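Local coordinates for protein PES4 (Saccharomyces cerevisiae, PDB 6EXX) that probably binds RNA, with poly(A), poly(U) and mRNA 3'-UTRs as likely targets, and is represented here by its fourth RNA recognition motif, at residues S3-C14 and V69-E79. Sequence-based numbering, arbitrary orientation. Where two conformers were deposited one is given.
Sequences STLFLENLSAVC and VGGSIVTTSWE
With chi1 at 65°, S11 OG sits between its own backbone N and carbonyl carbon, where it meets V69 O at 2.8 Å; it comes from above the carbonyl plane, on the face opposite S72 N, which also bonds to V69 O. N9 presents ND2 to I73 O (2.9 Å); I73 O lies in the N9 amide plane, and the N-H...O angle is 167°. Water 5 joins ND2 to I73 N, while water 6 links OD1 to S72 OG. Replacing the N9 amide by the methyl of an alanine is likely to cost I73 O this donor and to undo the two water links. Before this corner two antiparallel pairs are hydrogen-bonded: F6 N to S77 O and S77 N to F6 O are both 2.9 Å; E8 N to T75 O is 2.9 Å and T75 N to E8 O 3.1 Å. The E79 carboxylate stands at the F6 ring edge, OE2 3.6 Å from CE1, the planes 74° apart. Past the corner at N9, L10 CD2 packs on V74 CG1 at 3.8 Å. These are the central strand 3-10 and strand 72-78 of the RRM sheet: strand 44-51 flanks 3-10, and helix 54-64 covers the W78 side through F54, A57 and F61.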
loop_
_atom_site.group_PDB
_atom_site.type_symbol
_atom_site.label_atom_id
_atom_site.label_comp_id
_atom_site.label_asym_id
_atom_site.label_seq_id
_atom_site.Cartn_x
_atom_site.Cartn_y
_atom_site.Cartn_z
ATOM N N SER A 3 10.514 1.619 7.682
ATOM C CA SER A 3 9.172 2.113 7.898
ATOM C C SER A 3 8.240 1.236 7.094
ATOM O O SER A 3 8.414 1.088 5.888
ATOM C CB SER A 3 9.072 3.560 7.431
ATOM O OG SER A 3 7.821 4.121 7.772
ATOM N N THR A 4 7.262 0.644 7.767
ATOM C CA THR A 4 6.314 -0.237 7.107
ATOM C C THR A 4 4.929 0.364 7.130
ATOM O O THR A 4 4.430 0.768 8.173
ATOM C CB THR A 4 6.305 -1.614 7.761
ATOM O OG1 THR A 4 7.631 -2.134 7.737
ATOM C CG2 THR A 4 5.398 -2.566 7.013
ATOM N N LEU A 5 4.319 0.405 5.952
ATOM C CA LEU A 5 2.967 0.889 5.772
ATOM C C LEU A 5 2.069 -0.317 5.584
ATOM O O LEU A 5 2.179 -1.026 4.589
ATOM C CB LEU A 5 2.915 1.754 4.520
ATOM C CG LEU A 5 1.558 2.327 4.131
ATOM C CD1 LEU A 5 0.988 3.146 5.268
ATOM C CD2 LEU A 5 1.678 3.162 2.868
ATOM N N PHE A 6 1.175 -0.555 6.535
ATOM C CA PHE A 6 0.184 -1.614 6.415
ATOM C C PHE A 6 -1.042 -1.086 5.689
ATOM O O PHE A 6 -1.463 0.060 5.882
ATOM C CB PHE A 6 -0.171 -2.187 7.788
ATOM C CG PHE A 6 0.908 -3.060 8.348
ATOM C CD1 PHE A 6 1.978 -2.512 9.029
ATOM C CD2 PHE A 6 0.875 -4.427 8.158
ATOM C CE1 PHE A 6 2.984 -3.321 9.539
ATOM C CE2 PHE A 6 1.877 -5.239 8.661
ATOM C CZ PHE A 6 2.930 -4.677 9.346
ATOM N N LEU A 7 -1.569 -1.935 4.818
ATOM C CA LEU A 7 -2.643 -1.585 3.909
ATOM C C LEU A 7 -3.767 -2.597 4.027
ATOM O O LEU A 7 -3.517 -3.799 4.128
ATOM C CB LEU A 7 -2.133 -1.609 2.466
ATOM C CG LEU A 7 -1.017 -0.630 2.131
ATOM C CD1 LEU A 7 -0.533 -0.845 0.715
ATOM C CD2 LEU A 7 -1.462 0.809 2.344
ATOM N N GLU A 8 -5.008 -2.123 3.980
ATOM C CA GLU A 8 -6.151 -3.010 3.902
ATOM C C GLU A 8 -7.284 -2.318 3.151
ATOM O O GLU A 8 -7.176 -1.164 2.746
ATOM C CB GLU A 8 -6.579 -3.457 5.302
ATOM C CG GLU A 8 -7.164 -2.352 6.134
ATOM C CD GLU A 8 -7.659 -2.823 7.480
ATOM O OE1 GLU A 8 -7.005 -3.686 8.099
ATOM O OE2 GLU A 8 -8.711 -2.327 7.916
ATOM N N ASN A 9 -8.373 -3.052 2.965
ATOM C CA ASN A 9 -9.486 -2.569 2.165
ATOM C C ASN A 9 -9.021 -2.262 0.742
ATOM O O ASN A 9 -9.512 -1.318 0.111
ATOM C CB ASN A 9 -10.160 -1.352 2.812
ATOM C CG ASN A 9 -11.649 -1.283 2.517
ATOM O OD1 ASN A 9 -12.342 -2.308 2.546
ATOM N ND2 ASN A 9 -12.152 -0.092 2.231
ATOM N N LEU A 10 -8.097 -3.078 0.228
ATOM C CA LEU A 10 -7.603 -2.929 -1.132
ATOM C C LEU A 10 -8.510 -3.662 -2.115
ATOM O O LEU A 10 -8.695 -4.879 -2.042
ATOM C CB LEU A 10 -6.193 -3.486 -1.270
ATOM C CG LEU A 10 -5.147 -2.927 -0.311
ATOM C CD1 LEU A 10 -3.804 -3.539 -0.612
ATOM C CD2 LEU A 10 -5.109 -1.401 -0.357
ATOM N N SER A 11 -9.076 -2.921 -3.050
ATOM C CA SER A 11 -9.812 -3.517 -4.143
ATOM C C SER A 11 -8.883 -4.376 -4.993
ATOM O O SER A 11 -7.659 -4.277 -4.952
ATOM C CB SER A 11 -10.416 -2.417 -4.994
ATOM O OG SER A 11 -9.382 -1.667 -5.586
ATOM N N ALA A 12 -9.489 -5.228 -5.810
ATOM C CA ALA A 12 -8.732 -6.044 -6.750
ATOM C C ALA A 12 -7.806 -5.228 -7.647
ATOM O O ALA A 12 -6.701 -5.672 -7.958
ATOM C CB ALA A 12 -9.676 -6.879 -7.599
ATOM N N VAL A 13 -8.235 -4.041 -8.076
ATOM C CA VAL A 13 -7.390 -3.256 -8.970
ATOM C C VAL A 13 -6.278 -2.504 -8.229
ATOM O O VAL A 13 -5.310 -2.084 -8.855
ATOM C CB VAL A 13 -8.184 -2.307 -9.889
ATOM C CG1 VAL A 13 -9.128 -3.099 -10.788
ATOM C CG2 VAL A 13 -8.931 -1.287 -9.102
ATOM N N CYS A 14 -6.386 -2.389 -6.906
ATOM C CA CYS A 14 -5.318 -1.786 -6.115
ATOM C C CYS A 14 -4.322 -2.882 -5.743
ATOM O O CYS A 14 -4.177 -3.282 -4.573
ATOM C CB CYS A 14 -5.873 -1.114 -4.866
ATOM S SG CYS A 14 -4.673 -0.040 -4.052
ATOM N N VAL A 69 -10.033 3.570 -4.581
ATOM C CA VAL A 69 -9.520 2.807 -5.709
ATOM C C VAL A 69 -10.420 1.588 -5.879
ATOM O O VAL A 69 -10.573 0.803 -4.957
ATOM C CB VAL A 69 -8.056 2.342 -5.484
ATOM C CG1 VAL A 69 -7.550 1.604 -6.710
ATOM C CG2 VAL A 69 -7.135 3.525 -5.135
ATOM N N GLY A 70 -11.010 1.416 -7.059
ATOM C CA GLY A 70 -11.777 0.211 -7.351
ATOM C C GLY A 70 -12.953 -0.037 -6.423
ATOM O O GLY A 70 -13.313 -1.189 -6.145
ATOM N N GLY A 71 -13.559 1.040 -5.926
ATOM C CA GLY A 71 -14.754 0.937 -5.116
ATOM C C GLY A 71 -14.534 0.914 -3.619
ATOM O O GLY A 71 -15.512 0.979 -2.879
ATOM N N SER A 72 -13.273 0.860 -3.185
ATOM C CA SER A 72 -12.955 0.766 -1.774
ATOM C C SER A 72 -11.937 1.834 -1.389
ATOM O O SER A 72 -10.999 2.114 -2.141
ATOM C CB SER A 72 -12.384 -0.616 -1.468
ATOM O OG SER A 72 -13.346 -1.633 -1.678
ATOM N N ILE A 73 -12.147 2.431 -0.222
ATOM C CA ILE A 73 -11.235 3.437 0.312
ATOM C C ILE A 73 -10.043 2.745 0.978
ATOM O O ILE A 73 -10.213 1.985 1.938
ATOM C CB ILE A 73 -11.975 4.357 1.308
ATOM C CG1 ILE A 73 -13.075 5.137 0.581
ATOM C CG2 ILE A 73 -11.004 5.309 1.982
ATOM C CD1 ILE A 73 -14.013 5.892 1.500
ATOM N N VAL A 74 -8.845 2.990 0.457
ATOM C CA VAL A 74 -7.643 2.386 0.996
ATOM C C VAL A 74 -7.430 2.838 2.422
ATOM O O VAL A 74 -7.445 4.034 2.725
ATOM C CB VAL A 74 -6.421 2.747 0.152
ATOM C CG1 VAL A 74 -5.140 2.205 0.781
ATOM C CG2 VAL A 74 -6.604 2.235 -1.262
ATOM N N THR A 75 -7.213 1.860 3.287
ATOM C CA THR A 75 -7.083 2.101 4.697
ATOM C C THR A 75 -5.679 1.698 5.130
ATOM O O THR A 75 -5.158 0.653 4.742
ATOM C CB THR A 75 -8.225 1.363 5.384
ATOM O OG1 THR A 75 -9.472 1.860 4.855
ATOM C CG2 THR A 75 -8.180 1.556 6.871
ATOM N N THR A 76 -5.050 2.577 5.889
ATOM C CA THR A 76 -3.648 2.434 6.207
ATOM C C THR A 76 -3.402 2.387 7.697
ATOM O O THR A 76 -4.211 2.868 8.505
ATOM C CB THR A 76 -2.873 3.649 5.714
ATOM O OG1 THR A 76 -3.338 4.811 6.422
ATOM C CG2 THR A 76 -3.053 3.830 4.205
ATOM N N SER A 77 -2.250 1.829 8.054
ATOM C CA SER A 77 -1.691 2.032 9.383
ATOM C C SER A 77 -0.170 2.064 9.326
ATOM O O SER A 77 0.456 1.255 8.643
ATOM C CB SER A 77 -2.115 0.936 10.372
ATOM O OG SER A 77 -1.663 1.257 11.686
ATOM N N TRP A 78 0.426 2.975 10.093
ATOM C CA TRP A 78 1.847 2.892 10.450
ATOM C C TRP A 78 2.063 1.872 11.554
ATOM O O TRP A 78 1.130 1.506 12.269
ATOM C CB TRP A 78 2.355 4.234 10.955
ATOM C CG TRP A 78 2.335 5.312 9.934
ATOM C CD1 TRP A 78 1.514 6.402 9.901
ATOM C CD2 TRP A 78 3.173 5.401 8.775
ATOM N NE1 TRP A 78 1.798 7.173 8.797
ATOM C CE2 TRP A 78 2.816 6.583 8.092
ATOM C CE3 TRP A 78 4.197 4.602 8.257
ATOM C CZ2 TRP A 78 3.437 6.981 6.915
ATOM C CZ3 TRP A 78 4.822 5.006 7.100
ATOM C CH2 TRP A 78 4.435 6.181 6.434
ATOM N N GLU A 79 3.314 1.461 11.727
ATOM C CA GLU A 79 3.657 0.434 12.694
ATOM C C GLU A 79 4.167 1.026 14.007
ATOM O O GLU A 79 5.117 1.811 14.027
ATOM C CB GLU A 79 4.697 -0.511 12.093
ATOM C CG GLU A 79 4.966 -1.738 12.926
ATOM C CD GLU A 79 5.577 -2.857 12.114
ATOM O OE1 GLU A 79 6.476 -2.578 11.291
ATOM O OE2 GLU A 79 5.152 -4.016 12.295
HETATM O O HOH W 1 5.767 2.270 10.450
HETATM O O HOH W 2 8.417 -1.115 10.455
HETATM O O HOH W 3 7.846 -4.498 9.008
HETATM O O HOH W 4 -8.962 -0.109 -2.512
HETATM O O HOH W 5 -14.495 1.692 1.270
HETATM O O HOH W 6 -14.494 -2.196 0.722
#